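Local coordinates for protein BauA (Acinetobacter baumannii, PDB 6HCP) that takes up iron as ferric preacinetobactin across the outer membrane, as a receptor of the TonB-dependent family, at residues 86-90 and 578-582; 104-108 and 140-144; 36-40 and 567-571. All coordinates share one frame; numbering follows the deposited sequence.

Interaction 1: 86-90 and 578-582; sequences ATDPS and MGGFT. With C8E ((hydroxyethyloxy)tri(ethyloxy)octane), chain B.
The hydroxyl Thr582 OG1 donates to the carbonyl Pro89 O at 2.7 Å. It comes from above the carbonyl plane, 52° out of it, so the bond is short without being directed at a lone pair. The threonine rotamer sets OG1 between backbone N and carbonyl carbon. CG2 is thereby turned to Ser90, with Thr582 CG2 3.2 Å from Ser90 OG, whose polar partner is Glu564 on the next barrel strand. Pro89 lays its ring over the strand backbone, Pro89 CG lying 3.5 Å from Gly580 C. The closeness is possible because Gly580 has no side chain between its backbone and the ring. This is where the plug domain of a TonB-dependent receptor meets its barrel wall: a loop following helix 81-84 runs along strand 575-590, the two directions 27° apart. At the other end Thr87 O receives a CA-H...O contact from Gly579 CA at 3.2 Å, nearly straight at 165°. Beside it Thr87 CG2 packs on the strand backbone, 3.6 Å from Met578 O. Within the loop, Asp88 OD1 accepts from Ser90 N at 2.9 Å, an Asx turn, and the same oxygen is held by a salt bridge to Lys142 NZ.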
ATOM      1  N   ALA A  86      20.086 -10.443   4.109  1.00 28.23           N
ATOM      2  CA  ALA A  86      18.771 -10.076   4.675  1.00 31.26           C
ATOM      3  C   ALA A  86      18.879  -9.868   6.197  1.00 30.59           C
ATOM      4  O   ALA A  86      18.351  -8.911   6.727  1.00 28.63           O
ATOM      5  CB  ALA A  86      17.742 -11.119   4.313  1.00 31.58           C
ATOM      6  N   THR A  87      19.570 -10.764   6.902  1.00 24.84           N
ATOM      7  CA  THR A  87      19.612 -10.720   8.357  1.00 26.60           C
ATOM      8  C   THR A  87      21.016 -10.476   8.919  1.00 26.38           C
ATOM      9  O   THR A  87      21.190 -10.485  10.134  1.00 29.95           O
ATOM     10  CB  THR A  87      19.029 -12.009   8.959  1.00 29.21           C
ATOM     11  OG1 THR A  87      19.725 -13.161   8.465  1.00 29.66           O
ATOM     12  CG2 THR A  87      17.554 -12.111   8.644  1.00 26.52           C
ATOM     13  N   ASP A  88      22.041 -10.408   8.061  1.00 25.31           N
ATOM     14  CA  ASP A  88      23.421 -10.391   8.563  1.00 25.90           C
ATOM     15  C   ASP A  88      23.913  -8.952   8.637  1.00 25.60           C
ATOM     16  O   ASP A  88      24.114  -8.294   7.618  1.00 24.08           O
ATOM     17  CB  ASP A  88      24.333 -11.230   7.669  1.00 26.70           C
ATOM     18  CG  ASP A  88      25.730 -11.445   8.233  1.00 28.45           C
ATOM     19  OD1 ASP A  88      26.184 -10.604   9.047  1.00 27.40           O
ATOM     20  OD2 ASP A  88      26.364 -12.416   7.793  1.00 29.79           O
ATOM     21  N   PRO A  89      24.078  -8.391   9.846  1.00 25.04           N
ATOM     22  CA  PRO A  89      24.474  -6.988   9.982  1.00 26.61           C
ATOM     23  C   PRO A  89      25.926  -6.694   9.577  1.00 28.98           C
ATOM     24  O   PRO A  89      26.320  -5.530   9.523  1.00 28.35           O
ATOM     25  CB  PRO A  89      24.316  -6.736  11.489  1.00 28.77           C
ATOM     26  CG  PRO A  89      24.600  -8.091  12.116  1.00 31.35           C
ATOM     27  CD  PRO A  89      24.055  -9.104  11.131  1.00 27.34           C
ATOM     28  N   SER A  90      26.702  -7.739   9.281  1.00 24.25           N
ATOM     29  CA  SER A  90      28.060  -7.543   8.789  1.00 27.19           C
ATOM     30  C   SER A  90      28.106  -7.579   7.259  1.00 27.08           C
ATOM     31  O   SER A  90      29.193  -7.519   6.670  1.00 25.23           O
ATOM     32  CB  SER A  90      28.996  -8.571   9.404  1.00 33.90           C
ATOM     33  OG  SER A  90      29.192  -8.275  10.779  1.00 39.59           O
ATOM     34  N   MET A 578      16.400 -14.352  13.516  0.50 29.62           N
ATOM     35  CA  MET A 578      17.763 -14.229  12.948  0.50 32.52           C
ATOM     36  C   MET A 578      18.075 -12.738  12.758  0.50 29.72           C
ATOM     37  O   MET A 578      17.239 -11.982  12.252  0.50 30.45           O
ATOM     38  CB  MET A 578      17.872 -14.908  11.577  0.50 35.93           C
ATOM     39  CG  MET A 578      17.784 -16.422  11.597  0.50 41.17           C
ATOM     40  SD  MET A 578      17.450 -17.118   9.942  0.50 42.55           S
ATOM     41  CE  MET A 578      18.865 -16.514   9.026  0.50 43.79           C
ATOM     42  N   GLY A 579      19.271 -12.312  13.167  1.00 29.22           N
ATOM     43  CA  GLY A 579      19.691 -10.956  12.933  1.00 28.83           C
ATOM     44  C   GLY A 579      20.823 -10.556  13.840  1.00 24.36           C
ATOM     45  O   GLY A 579      21.574 -11.398  14.334  1.00 28.05           O
ATOM     46  N   GLY A 580      20.969  -9.252  14.017  1.00 26.61           N
ATOM     47  CA  GLY A 580      22.032  -8.719  14.820  1.00 28.21           C
ATOM     48  C   GLY A 580      22.246  -7.235  14.602  1.00 27.93           C
ATOM     49  O   GLY A 580      21.492  -6.549  13.866  1.00 26.52           O
ATOM     50  N   PHE A 581      23.297  -6.757  15.254  1.00 24.61           N
ATOM     51  CA  PHE A 581      23.709  -5.359  15.280  1.00 29.08           C
ATOM     52  C   PHE A 581      25.218  -5.313  15.031  1.00 28.65           C
ATOM     53  O   PHE A 581      25.966  -6.148  15.547  1.00 26.68           O
ATOM     54  CB  PHE A 581      23.400  -4.710  16.635  1.00 34.02           C
ATOM     55  CG  PHE A 581      21.965  -4.861  17.073  1.00 40.45           C
ATOM     56  CD1 PHE A 581      21.523  -6.034  17.669  1.00 43.24           C
ATOM     57  CD2 PHE A 581      21.036  -3.861  16.825  1.00 50.19           C
ATOM     58  CE1 PHE A 581      20.179  -6.215  17.971  1.00 53.33           C
ATOM     59  CE2 PHE A 581      19.709  -4.013  17.204  1.00 46.70           C
ATOM     60  CZ  PHE A 581      19.271  -5.212  17.717  1.00 46.32           C
ATOM     61  N   THR A 582      25.653  -4.336  14.232  1.00 30.06           N
ATOM     62  CA  THR A 582      27.074  -4.096  14.055  1.00 28.17           C
ATOM     63  C   THR A 582      27.392  -2.606  14.149  1.00 32.17           C
ATOM     64  O   THR A 582      26.579  -1.764  13.795  1.00 31.12           O
ATOM     65  CB  THR A 582      27.574  -4.585  12.697  1.00 33.33           C
ATOM     66  OG1 THR A 582      26.696  -3.982  11.736  1.00 36.64           O
ATOM     67  CG2 THR A 582      27.630  -6.093  12.597  1.00 29.12           C
TER
HETATM   68  C1  C8E B 827      27.393  -5.008  19.524  1.00 60.20           C
HETATM   69  C2  C8E B 827      26.446  -3.837  19.579  1.00 63.07           C
HETATM   70  C3  C8E B 827      26.463  -3.028  18.286  1.00 54.75           C
HETATM   71  C4  C8E B 827      25.438  -1.896  18.370  1.00 63.17           C
HETATM   72  C5  C8E B 827      25.275  -1.152  17.050  1.00 64.66           C
HETATM   73  C6  C8E B 827      23.927  -0.439  16.970  1.00 58.87           C
HETATM   74  C7  C8E B 827      23.644   0.037  15.549  1.00 61.68           C
HETATM   75  C8  C8E B 827      22.157   0.328  15.290  1.00 50.90           C
HETATM   76  O9  C8E B 827      21.986   1.387  14.355  1.00 48.35           O
HETATM   77  C10 C8E B 827      20.981   1.229  13.343  1.00 41.83           C
HETATM   78  C11 C8E B 827      20.943   2.417  12.396  1.00 47.66           C
HETATM   79  O12 C8E B 827      19.958   3.398  12.727  1.00 53.96           O
HETATM   80  C13 C8E B 827      20.543   4.712  12.974  1.00 79.35           C
HETATM   81  C14 C8E B 827      20.169   5.773  11.914  1.00 87.85           C
HETATM   82  O15 C8E B 827      21.188   6.774  11.601  1.00 78.65           O
HETATM   83  C16 C8E B 827      20.928   7.505  10.355  1.00 42.91           C
HETATM   84  C17 C8E B 827      22.019   8.522   9.892  1.00 43.03           C
HETATM   85  O18 C8E B 827      21.435   9.302   8.797  1.00 38.71           O

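Interaction 2: 104-108 and 140-144; sequences YYIRG and VLKGP
Arg107 and Lys142 each carry CG anti to their own carbonyl carbon (chi1 -74° and -62°); from there both chains run out extended, and the two cross at about a right angle. Arg107 itself has a positive phi, 51°, where strand 105-106 gives way to a turn. Both segments belong to the plug domain that fills the barrel of a TonB-dependent receptor. Strand 105-106 is the middle of a small three-stranded antiparallel sheet, whereas strand 135-142 belongs to the larger mixed sheet, and here the two meet through side chains of the first and both side chains and backbone of the second.

The guanidinium of Arg107 lies flat against Lys142. Lys142 CB sits over one face, offset toward the rim, 3.6 Å from Arg107 NE. The carbonyl Lys142 O is over a face as well, with Arg107 NH1 at 3.6 Å, a position suited to packing and not to an in-plane N-H bond. Further back, Arg107 CD lies 3.9 Å from Gly143 N, so the arginine stem covers the backbone just beyond the strand.

The charged ends find partners elsewhere. Arg107 NH2 forms salt bridges to Glu564 and Glu514 of the barrel wall, while Lys142 NZ is bridged to Asp88 of the plug. Their like charges remain 6.5 Å apart, measured from Arg107 NH2 to Lys142 NZ, and the carboxylates would be expected to offset much of their repulsion.

Ile106 supplies the apolar half of the contact. Its two branches divide the work: Ile106 CG2 meets the lysine stem at Lys142 CG, 4.0 Å away, and Ile106 CD1 reaches Val140 CG1 at 4.3 Å.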
ATOM      1  N   TYR A 104      27.798  -6.632  -2.815  1.00 22.21           N
ATOM      2  CA  TYR A 104      27.758  -6.668  -1.361  1.00 22.79           C
ATOM      3  C   TYR A 104      29.171  -6.538  -0.764  1.00 27.43           C
ATOM      4  O   TYR A 104      30.175  -6.778  -1.411  1.00 25.61           O
ATOM      5  CB  TYR A 104      27.083  -7.946  -0.849  1.00 23.97           C
ATOM      6  CG  TYR A 104      27.604  -9.228  -1.442  1.00 25.03           C
ATOM      7  CD1 TYR A 104      28.666  -9.912  -0.875  1.00 23.35           C
ATOM      8  CD2 TYR A 104      26.997  -9.800  -2.546  1.00 29.19           C
ATOM      9  CE1 TYR A 104      29.199 -11.044  -1.470  1.00 25.26           C
ATOM     10  CE2 TYR A 104      27.491 -10.960  -3.122  1.00 29.67           C
ATOM     11  CZ  TYR A 104      28.598 -11.586  -2.590  1.00 27.43           C
ATOM     12  OH  TYR A 104      29.096 -12.722  -3.189  1.00 29.67           O
ATOM     13  N   TYR A 105      29.193  -6.006   0.455  1.00 21.25           N
ATOM     14  CA  TYR A 105      30.350  -5.869   1.296  1.00 22.25           C
ATOM     15  C   TYR A 105      30.200  -6.822   2.485  1.00 25.89           C
ATOM     16  O   TYR A 105      29.090  -7.008   3.000  1.00 23.09           O
ATOM     17  CB  TYR A 105      30.470  -4.437   1.816  1.00 20.65           C
ATOM     18  CG  TYR A 105      30.681  -3.383   0.766  1.00 22.33           C
ATOM     19  CD1 TYR A 105      29.625  -2.910   0.006  1.00 24.92           C
ATOM     20  CD2 TYR A 105      31.892  -2.719   0.670  1.00 21.48           C
ATOM     21  CE1 TYR A 105      29.800  -1.911  -0.934  1.00 20.73           C
ATOM     22  CE2 TYR A 105      32.112  -1.774  -0.319  1.00 25.22           C
ATOM     23  CZ  TYR A 105      31.051  -1.324  -1.080  1.00 25.39           C
ATOM     24  OH  TYR A 105      31.263  -0.351  -2.001  1.00 25.94           O
ATOM     25  N   ILE A 106      31.327  -7.361   2.954  1.00 22.51           N
ATOM     26  CA  ILE A 106      31.394  -8.142   4.180  1.00 21.19           C
ATOM     27  C   ILE A 106      32.461  -7.498   5.079  1.00 23.25           C
ATOM     28  O   ILE A 106      33.568  -7.211   4.614  1.00 23.05           O
ATOM     29  CB  ILE A 106      31.704  -9.626   3.869  1.00 23.71           C
ATOM     30  CG1 ILE A 106      30.709 -10.215   2.857  1.00 25.15           C
ATOM     31  CG2 ILE A 106      31.738 -10.429   5.153  1.00 24.74           C
ATOM     32  CD1 ILE A 106      31.006 -11.627   2.419  1.00 26.69           C
ATOM     33  N   ARG A 107      32.096  -7.216   6.337  1.00 22.61           N
ATOM     34  CA  ARG A 107      32.960  -6.523   7.285  1.00 22.99           C
ATOM     35  C   ARG A 107      33.513  -5.236   6.657  1.00 24.92           C
ATOM     36  O   ARG A 107      34.644  -4.814   6.948  1.00 24.68           O
ATOM     37  CB  ARG A 107      34.087  -7.442   7.760  1.00 22.45           C
ATOM     38  CG  ARG A 107      33.596  -8.493   8.740  1.00 26.16           C
ATOM     39  CD  ARG A 107      34.702  -9.209   9.492  1.00 25.45           C
ATOM     40  NE  ARG A 107      34.134 -10.055  10.521  1.00 25.73           N
ATOM     41  CZ  ARG A 107      34.813 -10.917  11.267  1.00 27.46           C
ATOM     42  NH1 ARG A 107      36.067 -11.232  10.958  1.00 26.18           N
ATOM     43  NH2 ARG A 107      34.175 -11.553  12.234  1.00 25.34           N
ATOM     44  N   GLY A 108      32.685  -4.595   5.826  1.00 22.78           N
ATOM     45  CA  GLY A 108      32.958  -3.278   5.300  1.00 21.72           C
ATOM     46  C   GLY A 108      33.930  -3.258   4.135  1.00 21.42           C
ATOM     47  O   GLY A 108      34.347  -2.173   3.711  1.00 24.32           O
ATOM     48  N   VAL A 140      28.778 -18.503   4.569  1.00 22.06           N
ATOM     49  CA  VAL A 140      29.561 -17.280   4.637  1.00 24.13           C
ATOM     50  C   VAL A 140      30.604 -17.448   5.736  1.00 25.00           C
ATOM     51  O   VAL A 140      30.286 -17.818   6.878  1.00 28.60           O
ATOM     52  CB  VAL A 140      28.704 -16.027   4.909  1.00 27.90           C
ATOM     53  CG1 VAL A 140      29.562 -14.762   4.906  1.00 30.71           C
ATOM     54  CG2 VAL A 140      27.568 -15.887   3.921  1.00 28.53           C
ATOM     55  N   LEU A 141      31.847 -17.097   5.398  1.00 25.09           N
ATOM     56  CA  LEU A 141      32.918 -16.951   6.378  1.00 24.59           C
ATOM     57  C   LEU A 141      33.386 -15.500   6.315  1.00 24.21           C
ATOM     58  O   LEU A 141      33.744 -15.023   5.245  1.00 27.34           O
ATOM     59  CB  LEU A 141      34.063 -17.911   6.051  1.00 27.73           C
ATOM     60  CG  LEU A 141      35.198 -17.898   7.086  1.00 33.73           C
ATOM     61  CD1 LEU A 141      35.859 -19.258   7.182  1.00 44.30           C
ATOM     62  CD2 LEU A 141      36.220 -16.826   6.772  1.00 36.84           C
ATOM     63  N   LYS A 142      33.285 -14.792   7.435  1.00 23.64           N
ATOM     64  CA  LYS A 142      33.505 -13.367   7.454  1.00 24.93           C
ATOM     65  C   LYS A 142      34.992 -13.068   7.647  1.00 25.31           C
ATOM     66  O   LYS A 142      35.700 -13.724   8.419  1.00 26.52           O
ATOM     67  CB  LYS A 142      32.647 -12.688   8.524  1.00 27.70           C
ATOM     68  CG  LYS A 142      31.150 -12.856   8.270  1.00 31.58           C
ATOM     69  CD  LYS A 142      30.278 -12.315   9.362  1.00 38.96           C
ATOM     70  CE  LYS A 142      28.911 -12.972   9.384  1.00 34.22           C
ATOM     71  NZ  LYS A 142      28.005 -12.247  10.290  1.00 47.03           N
ATOM     72  N   GLY A 143      35.444 -12.055   6.909  1.00 24.19           N
ATOM     73  CA  GLY A 143      36.839 -11.608   6.929  1.00 24.79           C
ATOM     74  C   GLY A 143      37.687 -12.394   5.940  1.00 22.89           C
ATOM     75  O   GLY A 143      37.225 -13.338   5.301  1.00 24.50           O
ATOM     76  N   PRO A 144      38.960 -11.997   5.771  1.00 25.12           N
ATOM     77  CA  PRO A 144      39.842 -12.634   4.797  1.00 25.12           C
ATOM     78  C   PRO A 144      40.227 -14.041   5.258  1.00 26.22           C
ATOM     79  O   PRO A 144      40.101 -14.360   6.463  1.00 26.86           O
ATOM     80  CB  PRO A 144      41.069 -11.718   4.777  1.00 26.00           C
ATOM     81  CG  PRO A 144      41.046 -11.036   6.128  1.00 25.03           C
ATOM     82  CD  PRO A 144      39.579 -10.836   6.429  1.00 26.43           C
TER

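Interaction 3: 36-40 and 567-571; sequences DTYAG and FFGSP. With EDO (1,2-ethanediol), chain U.
The ring of Tyr38 receives the edge of Phe568 over one face, while Gly569 CA lies at its rim, near the ring plane. The pair is T-shaped: centroids are 5.1 Å apart and the planes stand at 80°. Contact is made by the CD1-CE1 edge of Phe568, with Phe568 CE1 3.6 Å from Tyr38 CD2 and offset toward the rim of the tyrosine. Phe568 holds CG between its backbone N and carbonyl carbon (chi1 56°), and this turns the ring toward Tyr38 although the CB bond does not point there. Phe568 has a second edge-to-face neighbour in Phe57, and the Tyr38 hydroxyl is hydrogen-bonded to Asp520.

Gly569, the last residue of strand 549-569, presents its backbone to the N-terminal segment. Its CA is 3.9 Å from Tyr38 CE2, and also 3.7 Å from Ala39 O. The contact joins the end of this barrel strand, near a short turn, to the first modelled residues of the chain, consistent with the periplasmic side in this receptor family.

A 1,2-ethanediol, probably from the crystallisation liquor, spans the two backbones. EDO O2 donates to Ala39 O at 2.9 Å, and Gly569 N donates to EDO O1 at 3.0 Å with an angle of 146° at the hydrogen. A longer, weak bond runs from EDO O1 to Gly569 O at 3.4 Å, and Gln42 N is also hydrogen-bonded to the diol.

Directly between the segments the contact is thus aromatic and van der Waals, and its polar link is lent by a small molecule, which implies that the backbone groups beside the rings can accept a diol or, plausibly, water.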
ATOM      1  N   ASP A  36      22.058 -32.241  10.438  1.00 57.73           N
ATOM      2  CA  ASP A  36      23.032 -31.131  10.261  1.00 58.01           C
ATOM      3  C   ASP A  36      22.329 -29.759  10.330  1.00 58.75           C
ATOM      4  O   ASP A  36      22.975 -28.741  10.188  1.00 55.09           O
ATOM      5  CB  ASP A  36      23.791 -31.322   8.942  1.00 66.79           C
ATOM      6  CG  ASP A  36      24.278 -30.036   8.290  1.00 83.89           C
ATOM      7  OD1 ASP A  36      25.281 -29.449   8.786  1.00 66.54           O
ATOM      8  OD2 ASP A  36      23.656 -29.632   7.283  1.00 74.91           O
ATOM      9  N   THR A  37      21.015 -29.732  10.572  1.00 45.61           N
ATOM     10  CA  THR A  37      20.219 -28.497  10.515  1.00 43.19           C
ATOM     11  C   THR A  37      19.921 -28.029  11.942  1.00 39.07           C
ATOM     12  O   THR A  37      19.607 -28.822  12.811  1.00 39.33           O
ATOM     13  CB  THR A  37      18.953 -28.733   9.683  1.00 49.45           C
ATOM     14  OG1 THR A  37      19.283 -28.751   8.293  1.00 51.80           O
ATOM     15  CG2 THR A  37      17.895 -27.681   9.898  1.00 53.05           C
ATOM     16  N   TYR A  38      20.032 -26.724  12.193  1.00 32.67           N
ATOM     17  CA  TYR A  38      19.762 -26.167  13.501  1.00 37.22           C
ATOM     18  C   TYR A  38      18.244 -26.010  13.686  1.00 30.55           C
ATOM     19  O   TYR A  38      17.487 -26.054  12.726  1.00 33.09           O
ATOM     20  CB  TYR A  38      20.496 -24.836  13.651  1.00 36.37           C
ATOM     21  CG  TYR A  38      20.693 -24.359  15.062  1.00 33.84           C
ATOM     22  CD1 TYR A  38      21.549 -25.008  15.926  1.00 35.63           C
ATOM     23  CD2 TYR A  38      20.067 -23.212  15.510  1.00 32.77           C
ATOM     24  CE1 TYR A  38      21.733 -24.567  17.223  1.00 34.80           C
ATOM     25  CE2 TYR A  38      20.248 -22.746  16.798  1.00 30.55           C
ATOM     26  CZ  TYR A  38      21.065 -23.444  17.669  1.00 33.97           C
ATOM     27  OH  TYR A  38      21.287 -22.966  18.915  1.00 34.83           O
ATOM     28  N   ALA A  39      17.829 -25.847  14.939  1.00 32.98           N
ATOM     29  CA  ALA A  39      16.438 -25.545  15.267  1.00 36.95           C
ATOM     30  C   ALA A  39      15.944 -24.401  14.374  1.00 39.24           C
ATOM     31  O   ALA A  39      16.637 -23.404  14.205  1.00 35.68           O
ATOM     32  CB  ALA A  39      16.357 -25.173  16.726  1.00 41.12           C
ATOM     33  N   GLY A  40      14.766 -24.580  13.773  1.00 34.57           N
ATOM     34  CA  GLY A  40      14.211 -23.631  12.825  1.00 40.66           C
ATOM     35  C   GLY A  40      14.324 -24.097  11.384  1.00 39.29           C
ATOM     36  O   GLY A  40      13.575 -23.639  10.531  1.00 39.32           O
ATOM     37  N   PHE A 567      22.669 -13.558  15.955  1.00 27.59           N
ATOM     38  CA  PHE A 567      21.982 -14.690  16.577  1.00 26.74           C
ATOM     39  C   PHE A 567      21.114 -15.367  15.530  1.00 27.63           C
ATOM     40  O   PHE A 567      20.749 -14.763  14.507  1.00 27.13           O
ATOM     41  CB  PHE A 567      21.167 -14.227  17.789  1.00 28.94           C
ATOM     42  CG  PHE A 567      20.419 -12.937  17.580  1.00 27.66           C
ATOM     43  CD1 PHE A 567      19.241 -12.918  16.857  1.00 29.40           C
ATOM     44  CD2 PHE A 567      20.958 -11.729  17.992  1.00 31.54           C
ATOM     45  CE1 PHE A 567      18.603 -11.721  16.584  1.00 31.92           C
ATOM     46  CE2 PHE A 567      20.306 -10.535  17.728  1.00 35.16           C
ATOM     47  CZ  PHE A 567      19.146 -10.535  17.000  1.00 30.03           C
ATOM     48  N   PHE A 568      20.785 -16.638  15.787  1.00 29.22           N
ATOM     49  CA  PHE A 568      19.881 -17.364  14.921  1.00 27.54           C
ATOM     50  C   PHE A 568      19.223 -18.491  15.720  1.00 30.22           C
ATOM     51  O   PHE A 568      19.739 -18.913  16.763  1.00 30.58           O
ATOM     52  CB  PHE A 568      20.619 -17.934  13.709  1.00 28.26           C
ATOM     53  CG  PHE A 568      21.800 -18.812  14.042  1.00 30.04           C
ATOM     54  CD1 PHE A 568      21.615 -20.139  14.405  1.00 30.70           C
ATOM     55  CD2 PHE A 568      23.093 -18.320  13.974  1.00 34.88           C
ATOM     56  CE1 PHE A 568      22.696 -20.965  14.664  1.00 33.47           C
ATOM     57  CE2 PHE A 568      24.180 -19.150  14.232  1.00 35.19           C
ATOM     58  CZ  PHE A 568      23.977 -20.462  14.612  1.00 34.65           C
ATOM     59  N   GLY A 569      18.123 -18.998  15.176  1.00 31.79           N
ATOM     60  CA  GLY A 569      17.471 -20.175  15.727  1.00 35.40           C
ATOM     61  C   GLY A 569      16.068 -19.868  16.203  1.00 34.06           C
ATOM     62  O   GLY A 569      15.360 -19.044  15.617  1.00 30.24           O
ATOM     63  N   SER A 570      15.653 -20.609  17.230  1.00 37.44           N
ATOM     64  CA  SER A 570      14.302 -20.569  17.749  1.00 36.74           C
ATOM     65  C   SER A 570      14.373 -20.268  19.237  1.00 33.65           C
ATOM     66  O   SER A 570      14.785 -21.112  20.019  1.00 42.80           O
ATOM     67  CB  SER A 570      13.578 -21.863  17.481  1.00 40.36           C
ATOM     68  OG  SER A 570      12.341 -21.870  18.172  1.00 39.39           O
ATOM     69  N   PRO A 571      14.162 -19.005  19.657  1.00 32.30           N
ATOM     70  CA  PRO A 571      14.333 -18.636  21.058  1.00 35.20           C
ATOM     71  C   PRO A 571      13.186 -19.165  21.934  1.00 42.00           C
ATOM     72  O   PRO A 571      13.353 -19.271  23.136  1.00 44.42           O
ATOM     73  CB  PRO A 571      14.345 -17.108  21.017  1.00 35.25           C
ATOM     74  CG  PRO A 571      13.467 -16.781  19.830  1.00 36.89           C
ATOM     75  CD  PRO A 571      13.719 -17.882  18.824  1.00 35.87           C
TER
HETATM   76  C1  EDO U 818      16.261 -20.183  12.335  1.00 48.20           C
HETATM   77  O1  EDO U 818      16.787 -18.847  12.504  1.00 46.18           O
HETATM   78  C2  EDO U 818      17.454 -21.112  12.127  1.00 42.05           C
HETATM   79  O2  EDO U 818      17.047 -22.327  11.548  1.00 40.36           O

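In the fold
Interactions 1 and 2 are buried, with centres 12 Å apart, and touch through Ser90 O and Arg107 N and through the Asp88-Lys142 salt bridge; interaction 3 is partly buried and farther from the chain centre. Interaction 1 joins plug to barrel and interaction 2 joins two parts of the plug, while interaction 3 sets the N-terminal segment on the barrel. Interactions 1 and 3 use neighbouring antiparallel strands, 575-590 and 549-569, paired between Gly579 O and Phe567 N, with Met578 packed on Phe568. Glu564 serves both Ser90 and Arg107. Chemistry shifts accordingly: a short hydroxyl bond and bare glycine backbone at the wall, a guanidinium packed on lysine inside, and crossed rings with a diol toward the barrel end.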